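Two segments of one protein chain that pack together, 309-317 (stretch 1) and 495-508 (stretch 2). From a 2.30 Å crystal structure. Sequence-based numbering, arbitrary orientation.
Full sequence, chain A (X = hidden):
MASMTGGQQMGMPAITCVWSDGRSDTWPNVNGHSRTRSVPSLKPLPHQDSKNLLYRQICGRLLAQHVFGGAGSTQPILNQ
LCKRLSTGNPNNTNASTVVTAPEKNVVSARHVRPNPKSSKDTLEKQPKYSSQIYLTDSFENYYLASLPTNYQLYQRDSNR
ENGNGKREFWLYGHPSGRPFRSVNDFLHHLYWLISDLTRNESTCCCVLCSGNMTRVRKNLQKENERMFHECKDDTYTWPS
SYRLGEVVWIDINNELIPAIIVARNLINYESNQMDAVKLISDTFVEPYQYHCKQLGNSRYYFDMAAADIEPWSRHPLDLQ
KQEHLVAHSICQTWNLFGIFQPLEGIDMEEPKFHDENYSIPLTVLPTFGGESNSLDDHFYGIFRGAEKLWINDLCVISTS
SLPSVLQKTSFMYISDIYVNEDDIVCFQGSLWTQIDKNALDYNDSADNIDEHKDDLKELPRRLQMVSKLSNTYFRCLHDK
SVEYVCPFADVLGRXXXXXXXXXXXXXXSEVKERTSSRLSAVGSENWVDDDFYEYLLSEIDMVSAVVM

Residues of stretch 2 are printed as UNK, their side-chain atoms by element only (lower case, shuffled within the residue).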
ATOM      1  N   ILE A 309       1.083 -18.042 -15.572  1.00 59.72           N
ATOM      2  CA  ILE A 309       1.712 -18.129 -14.261  1.00 58.27           C
ATOM      3  C   ILE A 309       0.808 -18.940 -13.346  1.00 58.37           C
ATOM      4  O   ILE A 309      -0.419 -18.792 -13.379  1.00 55.93           O
ATOM      5  CB  ILE A 309       1.981 -16.735 -13.657  1.00 65.13           C
ATOM      6  CG1 ILE A 309       2.659 -15.837 -14.695  1.00 58.44           C
ATOM      7  CG2 ILE A 309       2.823 -16.866 -12.386  1.00 61.56           C
ATOM      8  CD1 ILE A 309       3.013 -14.451 -14.198  1.00 56.15           C
ATOM      9  N   GLU A 310       1.414 -19.797 -12.533  1.00 57.49           N
ATOM     10  CA  GLU A 310       0.682 -20.610 -11.580  1.00 59.58           C
ATOM     11  C   GLU A 310       1.307 -20.467 -10.201  1.00 65.87           C
ATOM     12  O   GLU A 310       2.524 -20.286 -10.087  1.00 56.25           O
ATOM     13  CB  GLU A 310       0.684 -22.086 -11.999  1.00 69.55           C
ATOM     14  CG  GLU A 310       0.143 -22.314 -13.402  1.00 70.83           C
ATOM     15  CD  GLU A 310      -0.558 -23.648 -13.556  1.00 79.20           C
ATOM     16  OE1 GLU A 310       0.045 -24.685 -13.205  1.00 80.96           O
ATOM     17  OE2 GLU A 310      -1.717 -23.660 -14.022  1.00 86.88           O
ATOM     18  N   PRO A 311       0.504 -20.532  -9.137  1.00 63.70           N
ATOM     19  CA  PRO A 311       1.072 -20.406  -7.791  1.00 53.79           C
ATOM     20  C   PRO A 311       2.069 -21.518  -7.506  1.00 57.00           C
ATOM     21  O   PRO A 311       1.957 -22.632  -8.021  1.00 62.45           O
ATOM     22  CB  PRO A 311      -0.153 -20.496  -6.872  1.00 64.50           C
ATOM     23  CG  PRO A 311      -1.314 -20.161  -7.741  1.00 64.86           C
ATOM     24  CD  PRO A 311      -0.961 -20.685  -9.094  1.00 58.23           C
ATOM     25  N   TRP A 312       3.055 -21.198  -6.664  1.00 59.80           N
ATOM     26  CA  TRP A 312       4.119 -22.150  -6.362  1.00 58.68           C
ATOM     27  C   TRP A 312       3.574 -23.487  -5.882  1.00 65.10           C
ATOM     28  O   TRP A 312       4.168 -24.535  -6.160  1.00 68.31           O
ATOM     29  CB  TRP A 312       5.059 -21.567  -5.307  1.00 58.44           C
ATOM     30  CG  TRP A 312       6.208 -22.466  -4.994  1.00 67.12           C
ATOM     31  CD1 TRP A 312       6.400 -23.187  -3.851  1.00 67.39           C
ATOM     32  CD2 TRP A 312       7.322 -22.756  -5.846  1.00 66.42           C
ATOM     33  NE1 TRP A 312       7.572 -23.902  -3.936  1.00 71.23           N
ATOM     34  CE2 TRP A 312       8.155 -23.655  -5.152  1.00 63.80           C
ATOM     35  CE3 TRP A 312       7.697 -22.339  -7.126  1.00 69.50           C
ATOM     36  CZ2 TRP A 312       9.341 -24.142  -5.695  1.00 67.42           C
ATOM     37  CZ3 TRP A 312       8.873 -22.825  -7.663  1.00 63.88           C
ATOM     38  CH2 TRP A 312       9.681 -23.717  -6.948  1.00 62.81           C
ATOM     39  N   SER A 313       2.454 -23.476  -5.162  1.00 58.19           N
ATOM     40  CA  SER A 313       1.902 -24.698  -4.589  1.00 68.15           C
ATOM     41  C   SER A 313       1.176 -25.566  -5.608  1.00 73.44           C
ATOM     42  O   SER A 313       0.633 -26.609  -5.228  1.00 68.89           O
ATOM     43  CB  SER A 313       0.948 -24.352  -3.441  1.00 63.21           C
ATOM     44  OG  SER A 313      -0.013 -23.395  -3.849  1.00 60.17           O
ATOM     45  N   ARG A 314       1.155 -25.175  -6.884  1.00 74.84           N
ATOM     46  CA  ARG A 314       0.446 -25.966  -7.883  1.00 76.66           C
ATOM     47  C   ARG A 314       1.274 -27.155  -8.355  1.00 72.32           C
ATOM     48  O   ARG A 314       0.735 -28.251  -8.543  1.00 75.01           O
ATOM     49  CB  ARG A 314       0.055 -25.084  -9.071  1.00 75.05           C
ATOM     50  CG  ARG A 314      -0.718 -25.807 -10.171  1.00 76.72           C
ATOM     51  CD  ARG A 314      -1.902 -26.588  -9.615  1.00 86.70           C
ATOM     52  NE  ARG A 314      -2.729 -27.173 -10.665  1.00 91.24           N
ATOM     53  CZ  ARG A 314      -2.381 -28.230 -11.393  1.00 91.11           C
ATOM     54  NH1 ARG A 314      -1.208 -28.819 -11.203  1.00 86.63           N
ATOM     55  NH2 ARG A 314      -3.205 -28.694 -12.322  1.00 98.86           N
ATOM     56  N   HIS A 315       2.580 -26.965  -8.551  1.00 72.42           N
ATOM     57  CA  HIS A 315       3.446 -28.030  -9.032  1.00 77.70           C
ATOM     58  C   HIS A 315       4.579 -28.282  -8.044  1.00 78.02           C
ATOM     59  O   HIS A 315       4.963 -27.381  -7.290  1.00 69.71           O
ATOM     60  CB  HIS A 315       4.040 -27.686 -10.404  1.00 75.98           C
ATOM     61  CG  HIS A 315       3.015 -27.326 -11.435  1.00 67.44           C
ATOM     62  ND1 HIS A 315       2.051 -28.212 -11.868  1.00 77.90           N
ATOM     63  CD2 HIS A 315       2.810 -26.180 -12.126  1.00 71.60           C
ATOM     64  CE1 HIS A 315       1.293 -27.625 -12.776  1.00 78.16           C
ATOM     65  NE2 HIS A 315       1.732 -26.391 -12.952  1.00 75.34           N
ATOM     66  N   PRO A 316       5.140 -29.489  -8.026  1.00 80.37           N
ATOM     67  CA  PRO A 316       6.255 -29.771  -7.121  1.00 74.49           C
ATOM     68  C   PRO A 316       7.583 -29.299  -7.686  1.00 85.78           C
ATOM     69  O   PRO A 316       7.774 -29.208  -8.901  1.00 93.64           O
ATOM     70  CB  PRO A 316       6.231 -31.299  -7.005  1.00 82.34           C
ATOM     71  CG  PRO A 316       5.702 -31.751  -8.328  1.00 79.85           C
ATOM     72  CD  PRO A 316       4.767 -30.671  -8.825  1.00 80.16           C
ATOM     73  N   LEU A 317       8.507 -28.997  -6.781  1.00 85.87           N
ATOM     74  CA  LEU A 317       9.881 -28.732  -7.173  1.00 87.08           C
ATOM     75  C   LEU A 317      10.691 -30.023  -7.099  1.00 93.53           C
ATOM     76  O   LEU A 317      10.371 -30.947  -6.348  1.00 89.57           O
ATOM     77  CB  LEU A 317      10.506 -27.646  -6.290  1.00 75.83           C
ATOM     78  CG  LEU A 317      10.925 -27.995  -4.859  1.00 89.13           C
ATOM     79  CD1 LEU A 317      12.368 -28.488  -4.806  1.00 88.39           C
ATOM     80  CD2 LEU A 317      10.751 -26.782  -3.958  1.00 78.86           C
ATOM     81  N   UNK A 495      -5.758 -17.474  -0.148  1.00 55.92           N
ATOM     82  CA  UNK A 495      -6.972 -17.877  -0.842  1.00 53.28           C
ATOM     83  C   UNK A 495      -6.989 -17.203  -2.207  1.00 54.38           C
ATOM     84  O   UNK A 495      -6.748 -15.996  -2.311  1.00 53.94           O
ATOM     85  c   UNK A 495      -8.212 -17.488  -0.037  1.00 50.13           C
ATOM     86  c   UNK A 495     -10.835 -14.988  -2.989  1.00 46.55           C
ATOM     87  c   UNK A 495     -12.297 -16.908  -2.911  1.00 52.12           C
ATOM     88  c   UNK A 495      -9.518 -17.742  -0.736  1.00 50.94           C
ATOM     89  c   UNK A 495     -11.388 -17.498  -2.034  1.00 49.42           C
ATOM     90  c   UNK A 495     -10.205 -16.851  -1.625  1.00 48.80           C
ATOM     91  c   UNK A 495      -9.931 -15.573  -2.118  1.00 45.28           C
ATOM     92  c   UNK A 495     -12.003 -15.655  -3.377  1.00 54.88           C
ATOM     93  c   UNK A 495     -10.295 -18.861  -0.643  1.00 51.38           C
ATOM     94  n   UNK A 495     -11.420 -18.722  -1.420  1.00 54.74           N
ATOM     95  N   UNK A 496      -7.258 -17.982  -3.248  1.00 56.26           N
ATOM     96  CA  UNK A 496      -7.300 -17.469  -4.607  1.00 59.23           C
ATOM     97  C   UNK A 496      -8.726 -17.508  -5.139  1.00 52.33           C
ATOM     98  O   UNK A 496      -9.517 -18.389  -4.789  1.00 59.96           O
ATOM     99  c   UNK A 496      -4.912 -18.184  -5.179  1.00 43.16           C
ATOM    100  c   UNK A 496      -2.213 -18.031  -4.539  1.00 44.46           C
ATOM    101  c   UNK A 496      -4.283 -19.211  -4.490  1.00 47.11           C
ATOM    102  c   UNK A 496      -6.379 -18.273  -5.532  1.00 52.50           C
ATOM    103  c   UNK A 496      -2.943 -19.139  -4.169  1.00 46.72           C
ATOM    104  o   UNK A 496      -0.876 -17.951  -4.222  1.00 48.23           O
ATOM    105  c   UNK A 496      -4.154 -17.080  -5.543  1.00 52.38           C
ATOM    106  c   UNK A 496      -2.812 -16.999  -5.225  1.00 55.45           C
ATOM    107  N   UNK A 497      -9.042 -16.538  -5.992  1.00 49.00           N
ATOM    108  CA  UNK A 497     -10.359 -16.480  -6.598  1.00 59.87           C
ATOM    109  C   UNK A 497     -10.637 -17.801  -7.321  1.00 61.74           C
ATOM    110  O   UNK A 497      -9.708 -18.468  -7.786  1.00 60.91           O
ATOM    111  c   UNK A 497     -10.409 -13.922  -6.893  1.00 51.81           C
ATOM    112  o   UNK A 497      -8.064 -14.291  -6.689  1.00 57.17           O
ATOM    113  o   UNK A 497      -8.907 -12.547  -5.660  1.00 57.30           O
ATOM    114  c   UNK A 497      -9.029 -13.561  -6.377  1.00 54.85           C
ATOM    115  c   UNK A 497     -10.455 -15.298  -7.566  1.00 54.26           C
ATOM    116  N   UNK A 498     -11.905 -18.210  -7.417  1.00 61.90           N
ATOM    117  CA  UNK A 498     -12.190 -19.573  -7.900  1.00 67.18           C
ATOM    118  C   UNK A 498     -11.710 -19.834  -9.318  1.00 64.26           C
ATOM    119  O   UNK A 498     -11.409 -20.987  -9.653  1.00 57.16           O
ATOM    120  c   UNK A 498     -13.716 -19.675  -7.783  1.00 62.77           C
ATOM    121  c   UNK A 498     -13.134 -17.439  -7.167  1.00 63.52           C
ATOM    122  c   UNK A 498     -14.203 -18.268  -7.809  1.00 63.97           C
ATOM    123  N   UNK A 499     -11.626 -18.805 -10.161  1.00 57.27           N
ATOM    124  CA  UNK A 499     -11.110 -18.974 -11.515  1.00 61.01           C
ATOM    125  C   UNK A 499      -9.590 -18.924 -11.576  1.00 67.12           C
ATOM    126  O   UNK A 499      -9.017 -19.235 -12.626  1.00 67.08           O
ATOM    127  c   UNK A 499     -13.338 -15.542 -10.798  1.00 65.01           C
ATOM    128  c   UNK A 499     -11.256 -14.377 -11.188  1.00 63.45           C
ATOM    129  c   UNK A 499     -12.046 -15.537 -11.331  1.00 66.12           C
ATOM    130  c   UNK A 499     -11.262 -16.499 -12.046  1.00 61.99           C
ATOM    131  c   UNK A 499     -11.678 -17.891 -12.436  1.00 60.82           C
ATOM    132  c   UNK A 499     -13.795 -14.408 -10.151  1.00 66.15           C
ATOM    133  c   UNK A 499     -12.986 -13.272 -10.024  1.00 66.80           C
ATOM    134  c   UNK A 499     -10.061 -15.898 -12.302  1.00 63.39           C
ATOM    135  c   UNK A 499     -11.717 -13.236 -10.536  1.00 61.82           C
ATOM    136  n   UNK A 499     -10.049 -14.625 -11.789  1.00 64.07           N
ATOM    137  N   UNK A 500      -8.930 -18.550 -10.479  1.00 72.84           N
ATOM    138  CA  UNK A 500      -7.507 -18.239 -10.524  1.00 66.99           C
ATOM    139  C   UNK A 500      -6.658 -19.463 -10.843  1.00 68.04           C
ATOM    140  O   UNK A 500      -5.590 -19.329 -11.450  1.00 66.69           O
ATOM    141  c   UNK A 500      -4.599 -17.628  -8.794  1.00 55.70           C
ATOM    142  c   UNK A 500      -7.075 -17.628  -9.191  1.00 64.57           C
ATOM    143  c   UNK A 500      -5.599 -15.665  -9.699  1.00 54.18           C
ATOM    144  c   UNK A 500      -3.245 -15.724  -9.295  1.00 47.05           C
ATOM    145  c   UNK A 500      -4.363 -15.049  -9.734  1.00 57.34           C
ATOM    146  c   UNK A 500      -5.730 -16.962  -9.232  1.00 53.21           C
ATOM    147  c   UNK A 500      -3.361 -17.015  -8.826  1.00 52.44           C
ATOM    148  N   UNK A 501      -7.102 -20.657 -10.448  1.00 62.95           N
ATOM    149  CA  UNK A 501      -6.285 -21.861 -10.568  1.00 69.09           C
ATOM    150  C   UNK A 501      -7.179 -23.016 -10.993  1.00 72.18           C
ATOM    151  O   UNK A 501      -8.001 -23.493 -10.201  1.00 76.21           O
ATOM    152  c   UNK A 501      -4.482 -23.251  -9.521  1.00 74.57           C
ATOM    153  c   UNK A 501      -5.561 -22.210  -9.260  1.00 73.74           C
ATOM    154  c   UNK A 501      -4.971 -20.967  -8.616  1.00 72.30           C
ATOM    155  N   UNK A 502      -7.020 -23.471 -12.232  1.00 86.56           N
ATOM    156  CA  UNK A 502      -7.542 -24.771 -12.631  1.00 91.31           C
ATOM    157  C   UNK A 502      -6.760 -25.850 -11.889  1.00 82.45           C
ATOM    158  O   UNK A 502      -5.527 -25.889 -11.961  1.00 86.16           O
ATOM    159  c   UNK A 502      -4.449 -24.984 -16.605  1.00 94.85           C
ATOM    160  c   UNK A 502      -5.901 -25.011 -16.162  1.00100.44           C
ATOM    161  n   UNK A 502      -4.292 -25.161 -18.072  1.00101.21           N
ATOM    162  c   UNK A 502      -5.990 -24.871 -14.655  1.00 92.73           C
ATOM    163  c   UNK A 502      -7.422 -24.950 -14.143  1.00 94.69           C
ATOM    164  N   UNK A 503      -7.463 -26.710 -11.167  1.00 85.94           N
ATOM    165  CA  UNK A 503      -6.820 -27.709 -10.338  1.00 95.75           C
ATOM    166  C   UNK A 503      -6.772 -27.305  -8.878  1.00 91.39           C
ATOM    167  O   UNK A 503      -7.487 -26.412  -8.418  1.00 87.70           O
ATOM    168  N   UNK A 504      -5.894 -27.981  -8.138  1.00 94.11           N
ATOM    169  CA  UNK A 504      -5.789 -27.793  -6.699  1.00 87.17           C
ATOM    170  C   UNK A 504      -4.342 -27.535  -6.306  1.00 90.14           C
ATOM    171  O   UNK A 504      -3.410 -27.772  -7.079  1.00 90.61           O
ATOM    172  c   UNK A 504      -7.676 -29.468  -6.453  1.00100.77           C
ATOM    173  o   UNK A 504      -7.725 -30.497  -7.160  1.00 97.97           O
ATOM    174  c   UNK A 504      -6.327 -29.011  -5.938  1.00 94.16           C
ATOM    175  o   UNK A 504      -8.688 -28.801  -6.150  1.00 93.27           O
ATOM    176  N   UNK A 505      -4.171 -27.043  -5.081  1.00 85.73           N
ATOM    177  CA  UNK A 505      -2.862 -26.724  -4.518  1.00 78.80           C
ATOM    178  C   UNK A 505      -2.620 -27.671  -3.346  1.00 84.24           C
ATOM    179  O   UNK A 505      -3.127 -27.450  -2.242  1.00 99.11           O
ATOM    180  c   UNK A 505      -3.388 -24.241  -5.048  1.00 71.04           C
ATOM    181  c   UNK A 505      -2.802 -25.265  -4.075  1.00 70.63           C
ATOM    182  c   UNK A 505      -3.545 -22.888  -4.372  1.00 64.59           C
ATOM    183  c   UNK A 505      -2.520 -24.122  -6.288  1.00 67.93           C
ATOM    184  N   UNK A 506      -1.845 -28.726  -3.591  1.00 86.85           N
ATOM    185  CA  UNK A 506      -1.538 -29.723  -2.574  1.00101.14           C
ATOM    186  C   UNK A 506      -0.081 -29.703  -2.142  1.00 95.86           C
ATOM    187  O   UNK A 506       0.296 -30.465  -1.245  1.00104.73           O
ATOM    188  c   UNK A 506      -3.384 -31.333  -3.233  1.00102.84           C
ATOM    189  n   UNK A 506      -3.922 -32.284  -2.479  1.00102.21           N
ATOM    190  o   UNK A 506      -4.045 -30.657  -4.022  1.00 97.30           O
ATOM    191  c   UNK A 506      -1.891 -31.124  -3.090  1.00108.19           C
ATOM    192  N   UNK A 507       0.749 -28.856  -2.750  1.00 89.85           N
ATOM    193  CA  UNK A 507       2.187 -28.861  -2.496  1.00102.31           C
ATOM    194  C   UNK A 507       2.508 -27.812  -1.436  1.00 99.19           C
ATOM    195  O   UNK A 507       3.015 -26.725  -1.716  1.00 96.64           O
ATOM    196  o   UNK A 507       2.061 -32.794  -7.527  1.00 92.14           O
ATOM    197  c   UNK A 507       3.155 -31.968  -5.580  1.00 97.65           C
ATOM    198  c   UNK A 507       2.950 -28.626  -3.795  1.00 99.75           C
ATOM    199  c   UNK A 507       1.829 -29.566  -5.852  1.00 89.52           C
ATOM    200  c   UNK A 507       3.371 -30.948  -4.677  1.00 91.61           C
ATOM    201  c   UNK A 507       2.718 -29.730  -4.798  1.00 90.63           C
ATOM    202  c   UNK A 507       1.609 -30.581  -6.764  1.00 95.84           C
ATOM    203  c   UNK A 507       2.275 -31.780  -6.622  1.00 99.46           C
ATOM    204  N   UNK A 508       2.205 -28.163  -0.190  1.00105.30           N
ATOM    205  CA  UNK A 508       2.616 -27.349   0.942  1.00104.20           C
ATOM    206  C   UNK A 508       4.127 -27.433   1.112  1.00105.19           C
ATOM    207  O   UNK A 508       4.752 -28.453   0.812  1.00 99.47           O
ATOM    208  o   UNK A 508       2.512 -29.054   2.658  1.00106.35           O
ATOM    209  c   UNK A 508       1.930 -27.818   2.228  1.00 92.00           C
ATOM    210  c   UNK A 508       0.433 -28.017   2.015  1.00 87.62           C
TER

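Position 495 carries one carbon, then fused five- and six-membered rings holding eight carbons and one nitrogen. It is out of reach of stretch 1. It is Trp-495.

Position 496 has one carbon, then a six-carbon ring bearing an oxygen. CG of Pro-311 lies over one ring face, 4.2 Å from the ring centroid. This is Tyr-496. Its OH is 3.7 Å from CB of Pro-311 and is hydrogen-bonded elsewhere in the structure.

Position 497 has three carbons, the third carrying two oxygens, and touches nothing here: Glu-497. At 498 three carbons close a ring onto the backbone N, so it is Pro-498. Position 499 again has fused rings with eight carbons and one nitrogen beyond its first carbon, far from stretch 1: Trp-499.

Position 500 has one carbon and a plain six-carbon ring, with no oxygen. Its edge meets Pro-311. It is Phe-500, whose CE2 is 3.9 Å from Pro-311 CG. A type I turn runs from Glu-497 to Phe-500.

Position 501 has three carbons, forked at the first, and points toward stretch 1. It is Val-501, with CG2 3.8 Å from Pro-311 CG.

Position 502 has four carbons in a row ending in nitrogen: Lys-502. Its CE is 4.0 Å from Glu-310 OE2.

Position 503 has no side chain. It is Gly-503. An ideal CB would lie 2.7 Å from Arg-314 NH2, a clash, and would also jam against the preceding carbonyl.

Position 504 has two carbons, the second carrying two oxygens, and points away. It is Asp-504. Its backbone O is 3.2 Å from Arg-314 CD.

Position 505 has four carbons forked at the second: Leu-505. Its CB is 3.4 Å from Ser-313 OG, and its CD2 is 3.8 Å from Arg-314 CA.

Position 506 has two carbons, the second carrying one oxygen and one nitrogen. It points away and is Asn-506.

Position 507 has a six-carbon ring bearing an oxygen, and it packs on Pro-316. It is Tyr-507. Pro-316 CD sits over the ring face, 3.9 Å from its centroid.

Position 508 has one carbon carrying an oxygen and a carbon, pointing away: Thr-508.

The contact is mostly packing. Pro-311 fits among Tyr-496, Phe-500, Val-501 and Leu-505, while Tyr-507 covers Pro-316. Two weak hydrogen bonds add to this. Tyr-507 N donates to Ser-313 O at 3.3 Å, and Arg-314 NE donates to Lys-502 O at 3.3 Å. The CB of Arg-314 points away overall, but its side chain reaches back to stretch 2.

Stretch 2 495-508: WYEPWFVKGDLNYT
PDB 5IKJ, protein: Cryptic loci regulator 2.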